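Local coordinates for protein malonate decarboxylase subunit alpha (Acinetobacter baumannii ATCC 17978, PDB 6MPR) that probably acts as the transferase subunit of malonate decarboxylase, exchanging acetyl for malonyl on the acyl carrier subunit's prosthetic group, at residues R255-K260 with H474-E479; A498-V503 with G522-P527. All coordinates share one frame; numbering follows the deposited sequence. Where two conformers were deposited one is given.

From the N terminus, the chain first builds a parallel sheet, then enters the second, mixed sheet, to which both contacts belong. Interaction 1 closes the longer loop: 213 residues, holding several strands of that sheet, separate helix 244-261 from strand 474-477. Interaction 2 opens only after it has closed, so the two follow in series and neither nest nor cross; its loop of 18 residues, mostly helical, returns from the C-terminal part of helix 490-499 to strand 524-525, outermost in the sheet within this chain. Their centres lie about 10 Å apart, and they touch where Thr477 OG1 probably hydrogen-bonds Val500 O at 2.7 Å. Together they tie two helices to the last strands of one sheet.

Interaction 1 of 2, residues R255-K260 with H474-E479; sequences RGIYEK and HLLTEE
Ile257 sends CG2 anti to its backbone N and keeps CG1 beside that N (chi1 -52°), while His474 holds its ring anti to the carbonyl carbon (chi1 -64°); these two choices lay a methyl over an imidazole. The setting is a helix packed on a beta-sheet: helix 244-261 lies against strand 474-477, itself paired with strand 429-433. Ile257 CG2 sits 4.2 Å from the centroid of the His474 ring and 12° off its normal, a CH-pi contact made over the face. The CG1-CD1 arm lies on the same side of the ring plane, toward CD2 and CB, with Ile257 CG1 4.0 Å from His474 CD2. The two side chains run alongside each other with opposite headings. A branched aliphatic residue suits this place because one branch can cover the ring while the other packs against CD2 and the CB stem. Histidine offers a flat surface to the methyl and keeps a polar edge: ND1 is hydrogen-bonded to a residue adjoining one of the segments in sequence. Tyr483 and Tyr485 also meet the ring, making an aromatic cluster around it. Two residues along the strand, Leu476, modelled in two conformers, faces the same helix; in one of them its CD2 makes a loose, less certain contact with Ile257 CD1. Firmer is the approach at the stem, where Ile257 CD1 lies 4.0 Å from His474 CB.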
loop_
_atom_site.group_PDB
_atom_site.type_symbol
_atom_site.label_atom_id
_atom_site.label_comp_id
_atom_site.label_asym_id
_atom_site.label_seq_id
_atom_site.Cartn_x
_atom_site.Cartn_y
_atom_site.Cartn_z
ATOM N N ARG A 255 23.988 17.669 1.926
ATOM C CA ARG A 255 24.489 18.488 0.835
ATOM C C ARG A 255 24.392 17.754 -0.500
ATOM O O ARG A 255 23.896 18.302 -1.492
ATOM C CB ARG A 255 25.928 18.875 1.158
ATOM C CG ARG A 255 26.622 19.735 0.140
ATOM C CD ARG A 255 26.325 21.203 0.358
ATOM N NE ARG A 255 27.115 22.025 -0.546
ATOM C CZ ARG A 255 26.816 23.277 -0.874
ATOM N NH1 ARG A 255 25.729 23.854 -0.377
ATOM N NH2 ARG A 255 27.600 23.947 -1.707
ATOM N N GLY A 256 24.841 16.501 -0.536
ATOM C CA GLY A 256 24.946 15.772 -1.780
ATOM C C GLY A 256 23.707 15.026 -2.233
ATOM O O GLY A 256 23.693 14.532 -3.362
ATOM N N ILE A 257 22.685 14.905 -1.383
ATOM C CA ILE A 257 21.453 14.218 -1.765
ATOM C C ILE A 257 20.223 15.089 -1.509
ATOM O O ILE A 257 19.460 15.393 -2.438
ATOM C CB ILE A 257 21.319 12.868 -1.034
ATOM C CG1 ILE A 257 22.592 12.013 -1.213
ATOM C CG2 ILE A 257 20.101 12.110 -1.577
ATOM C CD1 ILE A 257 22.514 10.624 -0.558
ATOM N N TYR A 258 20.001 15.487 -0.252
ATOM C CA TYR A 258 18.764 16.197 0.081
ATOM C C TYR A 258 18.716 17.556 -0.605
ATOM O O TYR A 258 17.725 17.903 -1.262
ATOM C CB TYR A 258 18.616 16.392 1.594
ATOM C CG TYR A 258 18.455 15.133 2.431
ATOM C CD1 TYR A 258 18.425 13.868 1.851
ATOM C CD2 TYR A 258 18.323 15.227 3.814
ATOM C CE1 TYR A 258 18.276 12.725 2.648
ATOM C CE2 TYR A 258 18.166 14.104 4.596
ATOM C CZ TYR A 258 18.148 12.864 4.012
ATOM O OH TYR A 258 18.008 11.770 4.820
ATOM N N GLU A 259 19.784 18.337 -0.456
ATOM C CA GLU A 259 19.859 19.628 -1.128
ATOM C C GLU A 259 19.907 19.454 -2.644
ATOM O O GLU A 259 19.204 20.151 -3.384
ATOM C CB GLU A 259 21.086 20.396 -0.644
ATOM C CG GLU A 259 21.126 21.827 -1.182
ATOM C CD GLU A 259 22.345 22.612 -0.737
ATOM O OE1 GLU A 259 23.226 22.051 -0.046
ATOM O OE2 GLU A 259 22.415 23.804 -1.082
ATOM N N LYS A 260 20.738 18.522 -3.118
ATOM C CA LYS A 260 20.965 18.364 -4.553
ATOM C C LYS A 260 19.667 18.105 -5.301
ATOM O O LYS A 260 19.442 18.652 -6.388
ATOM C CB LYS A 260 21.952 17.216 -4.804
ATOM C CG LYS A 260 22.218 16.944 -6.295
ATOM C CD LYS A 260 23.218 15.809 -6.486
ATOM C CE LYS A 260 23.401 15.488 -7.968
ATOM N NZ LYS A 260 24.180 16.543 -8.676
ATOM N N HIS A 474 21.291 5.925 -4.801
ATOM C CA HIS A 474 22.452 6.562 -4.178
ATOM C C HIS A 474 23.119 5.590 -3.217
ATOM O O HIS A 474 22.446 5.049 -2.334
ATOM C CB HIS A 474 22.051 7.814 -3.387
ATOM C CG HIS A 474 21.468 8.915 -4.224
ATOM N ND1 HIS A 474 20.188 8.862 -4.738
ATOM C CD2 HIS A 474 21.993 10.096 -4.632
ATOM C CE1 HIS A 474 19.940 9.976 -5.408
ATOM N NE2 HIS A 474 21.024 10.737 -5.367
ATOM N N LEU A 475 24.439 5.418 -3.339
ATOM C CA LEU A 475 25.254 4.702 -2.355
ATOM C C LEU A 475 26.125 5.710 -1.616
ATOM O O LEU A 475 26.946 6.386 -2.239
ATOM C CB LEU A 475 26.134 3.642 -3.021
ATOM C CG LEU A 475 27.053 2.837 -2.099
ATOM C CD1 LEU A 475 26.244 2.068 -1.036
ATOM C CD2 LEU A 475 27.884 1.876 -2.916
ATOM N N LEU A 476 25.972 5.789 -0.293
ATOM C CA LEU A 476 26.670 6.773 0.530
ATOM C C LEU A 476 27.487 6.049 1.591
ATOM O O LEU A 476 26.921 5.334 2.427
ATOM C CB LEU A 476 25.664 7.723 1.180
ATOM C CG LEU A 476 26.155 8.575 2.338
ATOM C CD1 LEU A 476 27.327 9.425 1.889
ATOM C CD2 LEU A 476 25.006 9.433 2.857
ATOM N N THR A 477 28.811 6.233 1.559
ATOM C CA THR A 477 29.715 5.673 2.564
ATOM C C THR A 477 30.527 6.799 3.187
ATOM O O THR A 477 30.396 7.970 2.809
ATOM C CB THR A 477 30.675 4.627 1.970
ATOM O OG1 THR A 477 31.699 5.297 1.219
ATOM C CG2 THR A 477 29.944 3.645 1.071
ATOM N N GLU A 478 31.412 6.438 4.122
ATOM C CA GLU A 478 32.313 7.442 4.671
ATOM C C GLU A 478 33.320 7.929 3.633
ATOM O O GLU A 478 34.000 8.934 3.870
ATOM C CB GLU A 478 33.012 6.898 5.929
ATOM C CG GLU A 478 34.212 5.978 5.698
ATOM C CD GLU A 478 33.843 4.521 5.485
ATOM O OE1 GLU A 478 32.652 4.218 5.240
ATOM O OE2 GLU A 478 34.764 3.667 5.558
ATOM N N GLU A 479 33.387 7.274 2.473
ATOM C CA GLU A 479 34.240 7.700 1.372
ATOM C C GLU A 479 33.577 8.699 0.431
ATOM O O GLU A 479 34.280 9.473 -0.220
ATOM C CB GLU A 479 34.689 6.474 0.571
ATOM C CG GLU A 479 35.579 5.543 1.357
ATOM C CD GLU A 479 36.997 6.057 1.415
ATOM O OE1 GLU A 479 37.754 5.795 0.450
ATOM O OE2 GLU A 479 37.341 6.741 2.406
#

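Interaction 2 of 2, residues A498-V503 with G522-P527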
loop_
_atom_site.group_PDB
_atom_site.type_symbol
_atom_site.label_atom_id
_atom_site.label_comp_id
_atom_site.label_asym_id
_atom_site.label_seq_id
_atom_site.Cartn_x
_atom_site.Cartn_y
_atom_site.Cartn_z
ATOM N N ALA A 498 32.758 0.633 -6.434
ATOM C CA ALA A 498 34.138 0.400 -6.025
ATOM C C ALA A 498 34.821 1.681 -5.556
ATOM O O ALA A 498 35.656 1.636 -4.643
ATOM C CB ALA A 498 34.925 -0.234 -7.177
ATOM N N ALA A 499 34.460 2.834 -6.143
ATOM C CA ALA A 499 35.111 4.100 -5.801
ATOM C C ALA A 499 34.829 4.551 -4.366
ATOM O O ALA A 499 35.627 5.304 -3.791
ATOM C CB ALA A 499 34.664 5.192 -6.773
ATOM N N VAL A 500 33.709 4.144 -3.781
ATOM C CA VAL A 500 33.360 4.555 -2.426
ATOM C C VAL A 500 33.397 3.376 -1.454
ATOM O O VAL A 500 32.885 3.473 -0.353
ATOM C CB VAL A 500 31.996 5.271 -2.382
ATOM C CG1 VAL A 500 31.994 6.468 -3.319
ATOM C CG2 VAL A 500 30.855 4.311 -2.735
ATOM N N ALA A 501 34.044 2.273 -1.821
ATOM C CA ALA A 501 34.027 1.085 -0.985
ATOM C C ALA A 501 35.273 0.924 -0.112
ATOM O O ALA A 501 35.433 -0.123 0.520
ATOM C CB ALA A 501 33.816 -0.158 -1.853
ATOM N N GLY A 502 36.143 1.931 -0.045
ATOM C CA GLY A 502 37.253 1.875 0.895
ATOM C C GLY A 502 38.218 0.738 0.597
ATOM O O GLY A 502 38.550 0.465 -0.560
ATOM N N VAL A 503 38.693 0.071 1.648
ATOM C CA VAL A 503 39.666 -1.009 1.481
ATOM C C VAL A 503 39.019 -2.386 1.653
ATOM O O VAL A 503 39.720 -3.365 1.920
ATOM C CB VAL A 503 40.885 -0.842 2.406
ATOM C CG1 VAL A 503 41.628 0.450 2.090
ATOM C CG2 VAL A 503 40.476 -0.877 3.872
ATOM N N GLY A 522 31.060 13.976 -12.178
ATOM C CA GLY A 522 30.021 14.145 -11.179
ATOM C C GLY A 522 29.293 12.884 -10.776
ATOM O O GLY A 522 28.308 12.973 -10.039
ATOM N N LEU A 523 29.767 11.707 -11.205
ATOM C CA LEU A 523 29.115 10.443 -10.865
ATOM C C LEU A 523 29.498 9.934 -9.478
ATOM O O LEU A 523 28.748 9.147 -8.882
ATOM C CB LEU A 523 29.465 9.392 -11.916
ATOM C CG LEU A 523 28.941 9.637 -13.327
ATOM C CD1 LEU A 523 29.565 8.624 -14.281
ATOM C CD2 LEU A 523 27.442 9.506 -13.328
ATOM N N VAL A 524 30.652 10.348 -8.971
ATOM C CA VAL A 524 31.095 10.079 -7.613
ATOM C C VAL A 524 31.506 11.408 -7.004
ATOM O O VAL A 524 32.143 12.223 -7.678
ATOM C CB VAL A 524 32.273 9.080 -7.592
ATOM C CG1 VAL A 524 32.893 8.996 -6.206
ATOM C CG2 VAL A 524 31.804 7.707 -8.066
ATOM N N VAL A 525 31.151 11.632 -5.743
ATOM C CA VAL A 525 31.628 12.784 -4.995
ATOM C C VAL A 525 32.297 12.308 -3.713
ATOM O O VAL A 525 31.725 11.520 -2.953
ATOM C CB VAL A 525 30.507 13.798 -4.681
ATOM C CG1 VAL A 525 30.052 14.493 -5.944
ATOM C CG2 VAL A 525 29.341 13.126 -3.980
ATOM N N PHE A 526 33.525 12.770 -3.497
ATOM C CA PHE A 526 34.222 12.695 -2.225
ATOM C C PHE A 526 33.829 13.902 -1.376
ATOM O O PHE A 526 33.265 14.867 -1.894
ATOM C CB PHE A 526 35.732 12.686 -2.462
ATOM C CG PHE A 526 36.267 11.391 -3.038
ATOM C CD1 PHE A 526 35.433 10.299 -3.261
ATOM C CD2 PHE A 526 37.628 11.254 -3.320
ATOM C CE1 PHE A 526 35.937 9.107 -3.783
ATOM C CE2 PHE A 526 38.141 10.069 -3.837
ATOM C CZ PHE A 526 37.292 8.987 -4.062
ATOM N N PRO A 527 34.095 13.879 -0.064
ATOM C CA PRO A 527 33.748 15.056 0.756
ATOM C C PRO A 527 34.246 16.374 0.174
ATOM O O PRO A 527 33.510 17.371 0.187
ATOM C CB PRO A 527 34.406 14.737 2.103
ATOM C CG PRO A 527 34.393 13.244 2.161
ATOM C CD PRO A 527 34.615 12.769 0.762
#
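Ala499 and Val500 each meet Val524 through an apolar contact. Val524 divides its two methyls between these neighbouring residues: Val524 CG2 lies 4.0 Å from Ala499 CB, and Val524 CG1 comes within 3.9 Å of Val500 CG1. Its first torsion (chi1 170°) sets CG1 anti to the backbone N and CG2 beside it, spreading the fork across both partners. Alanine suits this place because its lone methyl lets strand 524-525 come close, with the CA atoms of Ala499 and Val524 7.4 Å apart. Val500 fills the next position; its side chain heads the other way alongside Val524, the branch at CB putting CG1 against it. A second kind of contact joins backbone to ring: Ala499 O approaches the edge of Phe526, near the ring plane, 3.8 Å from Phe526 CE1. There the ring's C-H edge, slightly positive, faces a carbonyl oxygen, a favourable polarity for a phenylalanine that also packs on Thr515 and Arg519 of helix 512-520. No hydrogen bond crosses between the segments. Val525 pairs through its backbone with Ile481 of strand 480-482; just past the strand, Phe526 N donates to Asp529 OD2. Before the strand, Gly522 takes the positive phi of a Schellman motif closing helix 512-520. The C-terminal part of helix 490-499 and the turn after it pack on strand 524-525: helix-on-sheet packing in an alpha/beta fold, at the outermost strand of the mixed sheet within this chain.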